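PnpC (Pseudomonas putida, PDB 3N9T) probably catalyses the intradiol ring cleavage of hydroxyquinol, a catechol-type substrate, with a bound ferric iron. Local coordinates at residues P107-E111 with Y160-D164; N121-T125 with P168-G174; A147-Q153 with L219-A225; L231-L235 with Y283-M287. One frame throughout, in Å; residues are numbered along the deposited sequence.

Contact 1. Residues P107-E111 with Y160-D164. With FE (Fe (III) ion), chain D.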
loop_
_atom_site.group_PDB
_atom_site.type_symbol
_atom_site.label_atom_id
_atom_site.label_comp_id
_atom_site.label_asym_id
_atom_site.label_seq_id
_atom_site.Cartn_x
_atom_site.Cartn_y
_atom_site.Cartn_z
ATOM N N PRO A 107 10.173 -8.424 -15.408
ATOM C CA PRO A 107 10.723 -7.117 -15.753
ATOM C C PRO A 107 11.792 -7.215 -16.855
ATOM O O PRO A 107 12.359 -6.175 -17.248
ATOM C CB PRO A 107 11.386 -6.686 -14.450
ATOM C CG PRO A 107 11.911 -7.983 -13.887
ATOM C CD PRO A 107 10.952 -9.091 -14.355
ATOM N N PHE A 108 12.029 -8.430 -17.372
ATOM C CA PHE A 108 13.238 -8.682 -18.118
ATOM C C PHE A 108 13.201 -8.765 -19.666
ATOM O O PHE A 108 14.230 -9.085 -20.296
ATOM C CB PHE A 108 13.910 -9.902 -17.532
ATOM C CG PHE A 108 14.416 -9.689 -16.141
ATOM C CD1 PHE A 108 15.243 -8.579 -15.842
ATOM C CD2 PHE A 108 14.074 -10.602 -15.108
ATOM C CE1 PHE A 108 15.731 -8.380 -14.538
ATOM C CE2 PHE A 108 14.589 -10.435 -13.790
ATOM C CZ PHE A 108 15.395 -9.319 -13.496
ATOM N N PHE A 109 12.058 -8.477 -20.267
ATOM C CA PHE A 109 11.993 -8.513 -21.720
ATOM C C PHE A 109 12.806 -7.350 -22.323
ATOM O O PHE A 109 12.756 -6.216 -21.818
ATOM C CB PHE A 109 10.557 -8.480 -22.243
ATOM C CG PHE A 109 10.491 -8.395 -23.731
ATOM C CD1 PHE A 109 10.844 -9.521 -24.524
ATOM C CD2 PHE A 109 10.156 -7.197 -24.370
ATOM C CE1 PHE A 109 10.854 -9.449 -25.923
ATOM C CE2 PHE A 109 10.154 -7.126 -25.795
ATOM C CZ PHE A 109 10.498 -8.270 -26.561
ATOM N N ILE A 110 13.560 -7.618 -23.392
ATOM C CA ILE A 110 14.224 -6.530 -24.112
ATOM C C ILE A 110 13.809 -6.558 -25.585
ATOM O O ILE A 110 13.846 -7.626 -26.214
ATOM C CB ILE A 110 15.778 -6.564 -23.966
ATOM C CG1 ILE A 110 16.185 -6.461 -22.499
ATOM C CG2 ILE A 110 16.448 -5.392 -24.750
ATOM C CD1 ILE A 110 17.675 -6.735 -22.271
ATOM N N GLU A 111 13.371 -5.400 -26.091
ATOM C CA GLU A 111 13.256 -5.118 -27.540
ATOM C C GLU A 111 14.502 -5.243 -28.426
ATOM O O GLU A 111 15.671 -5.016 -28.008
ATOM C CB GLU A 111 12.717 -3.690 -27.771
ATOM C CG GLU A 111 11.415 -3.438 -27.106
ATOM C CD GLU A 111 10.259 -3.725 -28.021
ATOM O OE1 GLU A 111 10.352 -4.682 -28.831
ATOM O OE2 GLU A 111 9.264 -2.965 -27.932
ATOM N N TYR A 160 19.769 -12.221 -16.477
ATOM C CA TYR A 160 19.432 -11.985 -17.896
ATOM C C TYR A 160 20.482 -11.041 -18.522
ATOM O O TYR A 160 20.982 -10.145 -17.841
ATOM C CB TYR A 160 18.054 -11.384 -18.029
ATOM C CG TYR A 160 17.001 -12.365 -17.563
ATOM C CD1 TYR A 160 16.333 -13.168 -18.473
ATOM C CD2 TYR A 160 16.701 -12.508 -16.196
ATOM C CE1 TYR A 160 15.354 -14.093 -18.042
ATOM C CE2 TYR A 160 15.734 -13.447 -15.752
ATOM C CZ TYR A 160 15.083 -14.239 -16.684
ATOM O OH TYR A 160 14.180 -15.191 -16.269
ATOM N N SER A 161 20.831 -11.250 -19.796
ATOM C CA SER A 161 21.654 -10.269 -20.519
ATOM C C SER A 161 20.709 -9.087 -20.696
ATOM O O SER A 161 19.505 -9.243 -20.581
ATOM C CB SER A 161 22.063 -10.848 -21.900
ATOM O OG SER A 161 20.938 -11.092 -22.751
ATOM N N GLY A 162 21.199 -7.861 -20.827
ATOM C CA GLY A 162 22.235 -7.354 -20.036
ATOM C C GLY A 162 21.482 -6.588 -18.946
ATOM O O GLY A 162 21.714 -5.390 -18.749
ATOM N N GLN A 163 20.514 -7.262 -18.292
ATOM C CA GLN A 163 20.244 -6.975 -16.879
ATOM C C GLN A 163 21.674 -7.031 -16.335
ATOM O O GLN A 163 22.098 -6.156 -15.579
ATOM C CB GLN A 163 19.374 -8.058 -16.212
ATOM C CG GLN A 163 19.749 -8.255 -14.731
ATOM C CD GLN A 163 19.006 -9.390 -14.003
ATOM O OE1 GLN A 163 19.000 -10.569 -14.422
ATOM N NE2 GLN A 163 18.418 -9.035 -12.871
ATOM N N ASP A 164 22.381 -8.089 -16.763
ATOM C CA ASP A 164 23.801 -8.294 -16.601
ATOM C C ASP A 164 24.573 -7.751 -17.851
ATOM O O ASP A 164 24.857 -8.522 -18.823
ATOM C CB ASP A 164 24.080 -9.787 -16.443
ATOM C CG ASP A 164 25.546 -10.101 -16.449
ATOM O OD1 ASP A 164 26.330 -9.112 -16.514
ATOM O OD2 ASP A 164 25.915 -11.319 -16.398
HETATM FE FE FE D . 12.338 -15.016 -15.594
HETATM O O HOH W 1 11.378 -13.177 -15.139
#
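Phe108 and Tyr160 carry most of this meeting of two loops beside the ferric iron. Their rings lie nearly parallel, with planes at 21° and centroids 4.6 Å apart, but they are slid so far that they barely overlap. The closest carbons are Phe108 CD2 and Tyr160 CE2, 3.4 Å apart. Phe108 CB sits over the face of the Tyr160 ring, 4.0 Å from its centroid, in a CH-pi contact. The other end of Phe108 meets Gln163, with Phe108 CZ 3.1 Å from Gln163 NE2. Gln163 OE1 lies over the face of the Phe108 ring. Gln163 OE1 also accepts a hydrogen bond from Tyr160 N, at 2.7 Å, which fixes the amide against the Phe108 ring. Ile110 adds a smaller touch, with Ile110 CD1 3.5 Å from Ser161 O. No hydrogen bond joins the two segments directly. Arg173 links them instead, through Phe108 O and Ser161 O. Tyr160 OH binds the iron at 2.0 Å, and Tyr194, His218 and His220 complete the protein ligands. A water is bound to the iron at 2.1 Å. This is the two-tyrosine, two-histidine ferric site of intradiol dioxygenases. The chemistry implies that one side of the Tyr160 ring is held by apolar and CH-pi contacts, while its oxygen is committed to the metal.

Contact 2. Residues N121-T125 with P168-G174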
loop_
_atom_site.group_PDB
_atom_site.type_symbol
_atom_site.label_atom_id
_atom_site.label_comp_id
_atom_site.label_asym_id
_atom_site.label_seq_id
_atom_site.Cartn_x
_atom_site.Cartn_y
_atom_site.Cartn_z
ATOM N N ASN A 121 21.140 -21.640 -32.253
ATOM C CA ASN A 121 21.554 -21.552 -30.853
ATOM C C ASN A 121 21.558 -20.114 -30.301
ATOM O O ASN A 121 22.137 -19.228 -30.919
ATOM C CB ASN A 121 22.938 -22.180 -30.720
ATOM C CG ASN A 121 23.505 -22.047 -29.337
ATOM O OD1 ASN A 121 22.822 -22.283 -28.327
ATOM N ND2 ASN A 121 24.767 -21.608 -29.267
ATOM N N MET A 122 20.891 -19.851 -29.166
ATOM C CA MET A 122 20.988 -18.505 -28.567
ATOM C C MET A 122 21.925 -18.418 -27.341
ATOM O O MET A 122 22.047 -17.331 -26.737
ATOM C CB MET A 122 19.614 -17.938 -28.212
ATOM C CG MET A 122 18.693 -18.907 -27.355
ATOM S SD MET A 122 17.338 -17.928 -26.814
ATOM C CE MET A 122 16.776 -18.947 -25.439
ATOM N N ALA A 123 22.504 -19.553 -26.955
ATOM C CA ALA A 123 23.331 -19.613 -25.747
ATOM C C ALA A 123 24.756 -19.277 -26.172
ATOM O O ALA A 123 25.434 -20.081 -26.759
ATOM C CB ALA A 123 23.297 -20.966 -25.101
ATOM N N LEU A 124 25.173 -18.071 -25.870
ATOM C CA LEU A 124 26.528 -17.688 -26.189
ATOM C C LEU A 124 27.436 -17.989 -25.001
ATOM O O LEU A 124 28.648 -17.943 -25.148
ATOM C CB LEU A 124 26.566 -16.212 -26.645
ATOM C CG LEU A 124 25.467 -15.839 -27.668
ATOM C CD1 LEU A 124 25.657 -14.449 -28.124
ATOM C CD2 LEU A 124 25.398 -16.777 -28.866
ATOM N N THR A 125 26.864 -18.334 -23.843
ATOM C CA THR A 125 27.648 -18.665 -22.634
ATOM C C THR A 125 27.610 -20.171 -22.282
ATOM O O THR A 125 26.969 -20.960 -22.967
ATOM C CB THR A 125 27.223 -17.795 -21.428
ATOM O OG1 THR A 125 25.819 -17.945 -21.174
ATOM C CG2 THR A 125 27.507 -16.311 -21.717
ATOM N N PRO A 168 27.309 -11.130 -23.601
ATOM C CA PRO A 168 27.208 -10.727 -25.030
ATOM C C PRO A 168 25.796 -10.248 -25.392
ATOM O O PRO A 168 24.804 -10.787 -24.861
ATOM C CB PRO A 168 27.538 -12.016 -25.802
ATOM C CG PRO A 168 28.201 -12.910 -24.871
ATOM C CD PRO A 168 27.885 -12.478 -23.436
ATOM N N PHE A 169 25.713 -9.221 -26.252
ATOM C CA PHE A 169 24.455 -8.802 -26.858
ATOM C C PHE A 169 23.684 -10.013 -27.406
ATOM O O PHE A 169 24.230 -10.843 -28.108
ATOM C CB PHE A 169 24.683 -7.800 -28.015
ATOM C CG PHE A 169 23.425 -7.397 -28.706
ATOM C CD1 PHE A 169 22.703 -6.289 -28.276
ATOM C CD2 PHE A 169 22.952 -8.131 -29.797
ATOM C CE1 PHE A 169 21.517 -5.907 -28.906
ATOM C CE2 PHE A 169 21.767 -7.777 -30.430
ATOM C CZ PHE A 169 21.040 -6.652 -29.985
ATOM N N GLY A 170 22.403 -10.083 -27.048
ATOM C CA GLY A 170 21.488 -11.136 -27.559
ATOM C C GLY A 170 21.637 -12.485 -26.880
ATOM O O GLY A 170 20.927 -13.395 -27.199
ATOM N N ASN A 171 22.518 -12.602 -25.892
ATOM C CA ASN A 171 22.708 -13.881 -25.276
ATOM C C ASN A 171 21.387 -14.373 -24.679
ATOM O O ASN A 171 20.720 -13.643 -23.975
ATOM C CB ASN A 171 23.691 -13.759 -24.141
ATOM C CG ASN A 171 24.065 -15.088 -23.570
ATOM O OD1 ASN A 171 24.334 -16.047 -24.292
ATOM N ND2 ASN A 171 24.155 -15.134 -22.245
ATOM N N LEU A 172 21.065 -15.619 -24.966
ATOM C CA LEU A 172 19.872 -16.290 -24.392
ATOM C C LEU A 172 18.650 -15.452 -24.599
ATOM O O LEU A 172 17.704 -15.509 -23.801
ATOM C CB LEU A 172 20.123 -16.616 -22.902
ATOM C CG LEU A 172 21.209 -17.721 -22.701
ATOM C CD1 LEU A 172 21.591 -17.825 -21.240
ATOM C CD2 LEU A 172 20.841 -19.118 -23.252
ATOM N N ARG A 173 18.644 -14.683 -25.702
ATOM C CA ARG A 173 17.408 -14.056 -26.212
ATOM C C ARG A 173 17.317 -14.289 -27.707
ATOM O O ARG A 173 18.352 -14.437 -28.407
ATOM C CB ARG A 173 17.332 -12.553 -25.909
ATOM C CG ARG A 173 17.645 -12.153 -24.485
ATOM C CD ARG A 173 17.746 -10.629 -24.325
ATOM N NE ARG A 173 17.873 -10.334 -22.890
ATOM C CZ ARG A 173 16.843 -10.153 -22.074
ATOM N NH1 ARG A 173 15.588 -10.246 -22.542
ATOM N NH2 ARG A 173 17.064 -9.917 -20.773
ATOM N N GLY A 174 16.092 -14.404 -28.205
ATOM C CA GLY A 174 15.914 -14.484 -29.663
ATOM C C GLY A 174 14.473 -14.375 -30.092
ATOM O O GLY A 174 13.569 -14.686 -29.310
#
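Three hydrogen bonds tie the loop at Asn121-Thr125 to the turns that lead into strand 173-177. Leu172 N donates to Met122 O at 2.7 Å. Leu124 N donates to Asn171 OD1, also at 2.7 Å. A weak bond of 3.4 Å runs from Asn171 ND2 to Thr125 OG1. One asparagine side chain therefore reads both the backbone and a side chain of the facing loop. Asn121 OD1 accepts from Ala123 N at 3.1 Å, which makes an Asx turn, and Asn121 ND2 donates to Ala123 O at 3.0 Å. Across from it, two type II beta turns overlap, Pro168-Asn171 and Gly170-Arg173. Gly170 has positive phi, a conformation that favours glycine.

The apolar contacts are two. Ala123 CB meets Leu172 CD2 at 3.6 Å, and Leu124 CD1 meets Pro168 CB at 3.9 Å. Separately, Met122 SD makes a van der Waals approach to Arg173 N at 3.7 Å. Met122 also makes a backbone hydrogen bond to Gln187. The CA-to-CB bond of Arg173 points away from the loop, and its guanidinium bonds to Ser161 O. Two loops, one with an Asx turn and one with consecutive type II turns, meet at the edge of the intradiol dioxygenase beta fold, joining strand 173-177 to strand 183-189.

Contact 3. Residues A147-Q153 with L219-A225. With FE (Fe (III) ion), chain D.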
loop_
_atom_site.group_PDB
_atom_site.type_symbol
_atom_site.label_atom_id
_atom_site.label_comp_id
_atom_site.label_asym_id
_atom_site.label_seq_id
_atom_site.Cartn_x
_atom_site.Cartn_y
_atom_site.Cartn_z
ATOM N N ALA A 147 4.077 -17.669 -36.874
ATOM C CA ALA A 147 4.088 -17.071 -35.538
ATOM C C ALA A 147 5.501 -16.654 -35.141
ATOM O O ALA A 147 6.485 -17.298 -35.502
ATOM C CB ALA A 147 3.545 -18.078 -34.559
ATOM N N VAL A 148 5.610 -15.578 -34.377
ATOM C CA VAL A 148 6.865 -15.096 -33.899
ATOM C C VAL A 148 6.948 -15.407 -32.365
ATOM O O VAL A 148 6.038 -15.055 -31.644
ATOM C CB VAL A 148 7.012 -13.524 -34.166
ATOM C CG1 VAL A 148 8.160 -13.047 -33.509
ATOM C CG2 VAL A 148 7.304 -13.242 -35.621
ATOM N N LEU A 149 7.992 -16.128 -31.922
ATOM C CA LEU A 149 8.194 -16.510 -30.521
ATOM C C LEU A 149 9.393 -15.724 -30.038
ATOM O O LEU A 149 10.531 -16.039 -30.447
ATOM C CB LEU A 149 8.533 -18.018 -30.387
ATOM C CG LEU A 149 7.424 -18.947 -30.902
ATOM C CD1 LEU A 149 7.591 -19.240 -32.440
ATOM C CD2 LEU A 149 7.403 -20.229 -30.143
ATOM N N ASP A 150 9.152 -14.714 -29.186
ATOM C CA ASP A 150 10.260 -13.971 -28.543
ATOM C C ASP A 150 10.556 -14.713 -27.286
ATOM O O ASP A 150 9.635 -14.904 -26.459
ATOM C CB ASP A 150 9.813 -12.550 -28.143
ATOM C CG ASP A 150 9.673 -11.611 -29.365
ATOM O OD1 ASP A 150 10.610 -11.556 -30.170
ATOM O OD2 ASP A 150 8.610 -10.980 -29.507
ATOM N N VAL A 151 11.813 -15.111 -27.097
ATOM C CA VAL A 151 12.144 -15.941 -25.911
ATOM C C VAL A 151 13.315 -15.331 -25.190
ATOM O O VAL A 151 14.174 -14.731 -25.817
ATOM C CB VAL A 151 12.471 -17.414 -26.278
ATOM C CG1 VAL A 151 11.279 -17.986 -26.988
ATOM C CG2 VAL A 151 13.718 -17.509 -27.230
ATOM N N TRP A 152 13.361 -15.520 -23.869
ATOM C CA TRP A 152 14.490 -15.035 -23.074
ATOM C C TRP A 152 14.581 -15.893 -21.771
ATOM O O TRP A 152 13.572 -16.463 -21.271
ATOM C CB TRP A 152 14.382 -13.497 -22.850
ATOM C CG TRP A 152 13.234 -12.976 -21.985
ATOM C CD1 TRP A 152 13.300 -12.556 -20.649
ATOM C CD2 TRP A 152 11.834 -12.836 -22.381
ATOM N NE1 TRP A 152 12.011 -12.129 -20.234
ATOM C CE2 TRP A 152 11.123 -12.286 -21.271
ATOM C CE3 TRP A 152 11.131 -13.092 -23.587
ATOM C CZ2 TRP A 152 9.713 -12.065 -21.297
ATOM C CZ3 TRP A 152 9.758 -12.860 -23.631
ATOM C CH2 TRP A 152 9.051 -12.366 -22.466
ATOM N N GLN A 153 15.789 -16.014 -21.249
ATOM C CA GLN A 153 16.045 -16.809 -20.055
ATOM C C GLN A 153 17.332 -16.302 -19.391
ATOM O O GLN A 153 18.152 -15.615 -20.039
ATOM C CB GLN A 153 16.237 -18.276 -20.429
ATOM C CG GLN A 153 17.408 -18.609 -21.283
ATOM C CD GLN A 153 17.593 -20.139 -21.443
ATOM O OE1 GLN A 153 17.015 -20.719 -22.339
ATOM N NE2 GLN A 153 18.360 -20.779 -20.546
ATOM N N LEU A 219 11.754 -20.678 -19.013
ATOM C CA LEU A 219 12.036 -19.982 -20.260
ATOM C C LEU A 219 10.813 -19.079 -20.520
ATOM O O LEU A 219 9.678 -19.559 -20.403
ATOM C CB LEU A 219 12.246 -21.027 -21.383
ATOM C CG LEU A 219 12.552 -20.559 -22.829
ATOM C CD1 LEU A 219 13.793 -19.580 -22.916
ATOM C CD2 LEU A 219 12.779 -21.788 -23.719
ATOM N N HIS A 220 11.051 -17.799 -20.851
ATOM C CA HIS A 220 9.960 -16.821 -21.082
ATOM C C HIS A 220 9.589 -16.885 -22.529
ATOM O O HIS A 220 10.463 -17.026 -23.354
ATOM C CB HIS A 220 10.403 -15.390 -20.794
ATOM C CG HIS A 220 10.658 -15.093 -19.330
ATOM N ND1 HIS A 220 9.648 -14.727 -18.465
ATOM C CD2 HIS A 220 11.805 -15.107 -18.590
ATOM C CE1 HIS A 220 10.156 -14.523 -17.253
ATOM N NE2 HIS A 220 11.463 -14.755 -17.295
ATOM N N PHE A 221 8.289 -16.909 -22.836
ATOM C CA PHE A 221 7.803 -16.790 -24.242
ATOM C C PHE A 221 6.791 -15.637 -24.402
ATOM O O PHE A 221 5.842 -15.509 -23.571
ATOM C CB PHE A 221 7.055 -18.039 -24.676
ATOM C CG PHE A 221 7.933 -19.222 -24.947
ATOM C CD1 PHE A 221 8.469 -19.957 -23.866
ATOM C CD2 PHE A 221 8.257 -19.589 -26.266
ATOM C CE1 PHE A 221 9.288 -21.053 -24.102
ATOM C CE2 PHE A 221 9.073 -20.733 -26.515
ATOM C CZ PHE A 221 9.616 -21.434 -25.422
ATOM N N MET A 222 6.956 -14.855 -25.486
ATOM C CA MET A 222 5.886 -14.025 -26.000
ATOM C C MET A 222 5.657 -14.426 -27.450
ATOM O O MET A 222 6.563 -14.324 -28.268
ATOM C CB MET A 222 6.273 -12.534 -25.924
ATOM C CG MET A 222 5.126 -11.578 -26.557
ATOM S SD MET A 222 5.627 -9.897 -26.359
ATOM C CE MET A 222 4.484 -9.297 -25.235
ATOM N N ILE A 223 4.459 -14.893 -27.765
ATOM C CA ILE A 223 4.157 -15.428 -29.088
ATOM C C ILE A 223 3.075 -14.565 -29.725
ATOM O O ILE A 223 2.072 -14.267 -29.080
ATOM C CB ILE A 223 3.654 -16.885 -28.961
ATOM C CG1 ILE A 223 4.675 -17.676 -28.122
ATOM C CG2 ILE A 223 3.446 -17.563 -30.342
ATOM C CD1 ILE A 223 4.419 -19.096 -27.985
ATOM N N GLN A 224 3.300 -14.145 -30.972
ATOM C CA GLN A 224 2.367 -13.298 -31.695
ATOM C C GLN A 224 2.173 -13.875 -33.089
ATOM O O GLN A 224 3.119 -14.397 -33.673
ATOM C CB GLN A 224 2.907 -11.856 -31.796
ATOM C CG GLN A 224 2.835 -11.103 -30.500
ATOM C CD GLN A 224 3.524 -9.787 -30.604
ATOM O OE1 GLN A 224 4.738 -9.696 -30.498
ATOM N NE2 GLN A 224 2.765 -8.773 -30.850
ATOM N N ALA A 225 0.943 -13.784 -33.596
ATOM C CA ALA A 225 0.651 -14.090 -34.987
ATOM C C ALA A 225 -0.625 -13.363 -35.450
ATOM O O ALA A 225 -1.560 -13.202 -34.678
ATOM C CB ALA A 225 0.471 -15.613 -35.197
HETATM FE FE FE D . 12.338 -15.016 -15.594
HETATM O O HOH W 2 6.450 -12.127 -30.163
HETATM O O HOH W 1 11.378 -13.177 -15.139
#
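Two neighbouring antiparallel strands of the dioxygenase beta sheet pair here, 148-152 with 219-224. Their axes come within 4.6 Å. Val148, Asp150 and Trp152 form hydrogen-bonded pairs with Gln224, Met222 and His220. Val148 N to Gln224 O is 2.8 Å and His220 N to Trp152 O is 2.9 Å, while Trp152 N to His220 O is weak at 3.3 Å.

On the face with Leu149, Val151, Phe221 and Ile223, apolar bumps fit together. Val151 CG1 presses on the face of the Phe221 ring, 3.9 Å from its centroid. Leu149 CD2 fills the space between the edge of that ring and Ile223, 4.0 Å from Phe221 CD2 and 3.9 Å from Ile223 CD1. Strand 183-189 packs over this face through Phe184 and Ile186.

The other face is shaped by Trp152. Its indole lies back over His220, and the five-membered ring makes an offset stack on the imidazole, with centroids 4.2 Å apart and planes at 6°. His220 CB fits under the six-membered ring, 3.2 Å from its centroid. Farther along, Asp150 pairs with Arg175 in a salt bridge, and a water is hydrogen-bonded to Asp150 OD2 and Met222 O. The stacked histidine is an iron ligand, with His220 NE2 1.9 Å from the metal.

Contact 4. Residues L231-L235 with Y283-M287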
loop_
_atom_site.group_PDB
_atom_site.type_symbol
_atom_site.label_atom_id
_atom_site.label_comp_id
_atom_site.label_asym_id
_atom_site.label_seq_id
_atom_site.Cartn_x
_atom_site.Cartn_y
_atom_site.Cartn_z
ATOM N N LEU A 231 0.320 -14.008 -26.687
ATOM C CA LEU A 231 0.468 -14.915 -25.567
ATOM C C LEU A 231 1.789 -14.573 -24.897
ATOM O O LEU A 231 2.768 -14.497 -25.568
ATOM C CB LEU A 231 0.514 -16.376 -26.071
ATOM C CG LEU A 231 0.940 -17.398 -25.030
ATOM C CD1 LEU A 231 -0.120 -17.423 -23.867
ATOM C CD2 LEU A 231 0.934 -18.807 -25.691
ATOM N N VAL A 232 1.780 -14.310 -23.596
ATOM C CA VAL A 232 2.991 -14.117 -22.804
ATOM C C VAL A 232 2.908 -15.168 -21.707
ATOM O O VAL A 232 1.885 -15.208 -20.970
ATOM C CB VAL A 232 2.957 -12.746 -22.098
ATOM C CG1 VAL A 232 4.072 -12.638 -20.999
ATOM C CG2 VAL A 232 3.136 -11.639 -23.141
ATOM N N THR A 233 3.912 -16.042 -21.595
ATOM C CA THR A 233 3.810 -17.137 -20.614
ATOM C C THR A 233 5.234 -17.532 -20.225
ATOM O O THR A 233 6.176 -16.842 -20.643
ATOM C CB THR A 233 2.938 -18.308 -21.150
ATOM O OG1 THR A 233 2.609 -19.185 -20.059
ATOM C CG2 THR A 233 3.649 -19.085 -22.316
ATOM N N HIS A 234 5.389 -18.583 -19.409
ATOM C CA HIS A 234 6.738 -19.138 -19.006
ATOM C C HIS A 234 6.572 -20.651 -19.246
ATOM O O HIS A 234 5.438 -21.168 -19.087
ATOM C CB HIS A 234 6.960 -19.069 -17.476
ATOM C CG HIS A 234 7.089 -17.710 -16.876
ATOM N ND1 HIS A 234 7.895 -17.465 -15.790
ATOM C CD2 HIS A 234 6.465 -16.551 -17.147
ATOM C CE1 HIS A 234 7.766 -16.204 -15.432
ATOM N NE2 HIS A 234 6.895 -15.642 -16.237
ATOM N N LEU A 235 7.658 -21.365 -19.603
ATOM C CA LEU A 235 7.698 -22.868 -19.541
ATOM C C LEU A 235 8.648 -23.184 -18.410
ATOM O O LEU A 235 9.806 -22.679 -18.379
ATOM C CB LEU A 235 8.281 -23.471 -20.841
ATOM C CG LEU A 235 7.311 -23.344 -22.032
ATOM C CD1 LEU A 235 7.827 -24.303 -23.160
ATOM C CD2 LEU A 235 5.794 -23.715 -21.621
ATOM N N TYR A 283 7.196 -28.736 -26.568
ATOM C CA TYR A 283 5.981 -28.094 -26.103
ATOM C C TYR A 283 5.045 -27.632 -27.220
ATOM O O TYR A 283 5.512 -27.025 -28.178
ATOM C CB TYR A 283 6.300 -26.939 -25.136
ATOM C CG TYR A 283 5.046 -26.493 -24.283
ATOM C CD1 TYR A 283 4.730 -27.148 -23.099
ATOM C CD2 TYR A 283 4.211 -25.443 -24.708
ATOM C CE1 TYR A 283 3.631 -26.784 -22.326
ATOM C CE2 TYR A 283 3.117 -25.049 -23.940
ATOM C CZ TYR A 283 2.827 -25.739 -22.754
ATOM O OH TYR A 283 1.777 -25.366 -21.962
ATOM N N GLU A 284 3.745 -27.914 -27.096
ATOM C CA GLU A 284 2.814 -27.349 -28.104
ATOM C C GLU A 284 1.986 -26.163 -27.547
ATOM O O GLU A 284 1.142 -26.330 -26.629
ATOM C CB GLU A 284 1.918 -28.413 -28.715
ATOM C CG GLU A 284 2.748 -29.518 -29.339
ATOM C CD GLU A 284 1.882 -30.603 -29.974
ATOM O OE1 GLU A 284 0.707 -30.736 -29.577
ATOM O OE2 GLU A 284 2.394 -31.305 -30.862
ATOM N N PHE A 285 2.268 -24.975 -28.072
ATOM C CA PHE A 285 1.514 -23.802 -27.677
ATOM C C PHE A 285 0.197 -23.737 -28.466
ATOM O O PHE A 285 0.150 -24.071 -29.655
ATOM C CB PHE A 285 2.291 -22.540 -27.992
ATOM C CG PHE A 285 3.520 -22.386 -27.159
ATOM C CD1 PHE A 285 3.419 -21.873 -25.834
ATOM C CD2 PHE A 285 4.778 -22.711 -27.697
ATOM C CE1 PHE A 285 4.576 -21.734 -25.001
ATOM C CE2 PHE A 285 5.973 -22.588 -26.861
ATOM C CZ PHE A 285 5.820 -22.113 -25.485
ATOM N N VAL A 286 -0.840 -23.286 -27.787
ATOM C CA VAL A 286 -2.165 -23.152 -28.361
ATOM C C VAL A 286 -2.581 -21.667 -28.179
ATOM O O VAL A 286 -2.617 -21.168 -27.061
ATOM C CB VAL A 286 -3.178 -24.167 -27.704
ATOM C CG1 VAL A 286 -4.598 -23.991 -28.282
ATOM C CG2 VAL A 286 -2.669 -25.651 -27.862
ATOM N N MET A 287 -2.830 -20.997 -29.303
ATOM C CA MET A 287 -3.147 -19.595 -29.390
ATOM C C MET A 287 -4.630 -19.387 -29.642
ATOM O O MET A 287 -5.314 -20.223 -30.290
ATOM C CB MET A 287 -2.337 -18.937 -30.508
ATOM C CG MET A 287 -0.764 -18.847 -30.212
ATOM S SD MET A 287 -0.153 -17.767 -31.510
ATOM C CE MET A 287 -0.408 -16.208 -30.618
#
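This is a side-chain contact across the interior of the beta fold, between strands 231-237 and 278-287. The two strands are not hydrogen-bonded partners: no hydrogen bond crosses between the segments, and the axes of the two segments stay at least 9.4 Å apart, running at 148°. In the sheet they are linked through strand 256-262, which pairs with both. Leu231, Thr233 and Leu235 point from one strand toward Tyr283 and Phe285 on the other. Phe285 lies in the middle. Phe285 CD1 is 3.9 Å from Leu231 CD2, Phe285 CE1 3.9 Å from Thr233 CG2, and Phe285 CZ 3.8 Å from Leu235 CD1. Leu235 buries more surface here than any other residue. Its CD2 sits almost straight above the Tyr283 ring, 3.6 Å from the centroid and 3° off the normal, in a CH-pi contact. Leu235 CD1 touches Tyr283 CB at 3.6 Å. The polar groups of these residues are used elsewhere: Thr233 OG1 bonds to Glu101 O, and Tyr283 OH to Ser254 O. Phe285 also meets the ring of Phe221, so the apolar core continues toward strand 214-224. On the other face of strand 231-237, His234 meets the rings of His218 and His220. The contact is essentially apolar and aromatic, which implies that dispersion and exclusion of water hold these faces together.

How the contacts relate
All four contacts lie in the catalytic dioxygenase region. Along the chain, contacts 1, 2 and 3 interleave, and contact 4 follows in series. Contacts 1 and 3 have centres about 14 Å apart and share the ferric iron through Tyr160 and His220. Contacts 1 and 2 have centres about 11 Å apart and meet through Arg173 and Asn171, which bond to Ser161. Contact 2 also joins contact 3, because strands 173-177 and 148-152 are neighbours in the sheet. Contacts 3 and 4 have centres about 8 Å apart, with strands 214-224 and 231-237 paired side by side. Contact 4 does not touch contacts 1 or 2. The iron-ligand loop reaches the sheet through the metal and the bonds of Ser161, and the strand pairs continue to the interior.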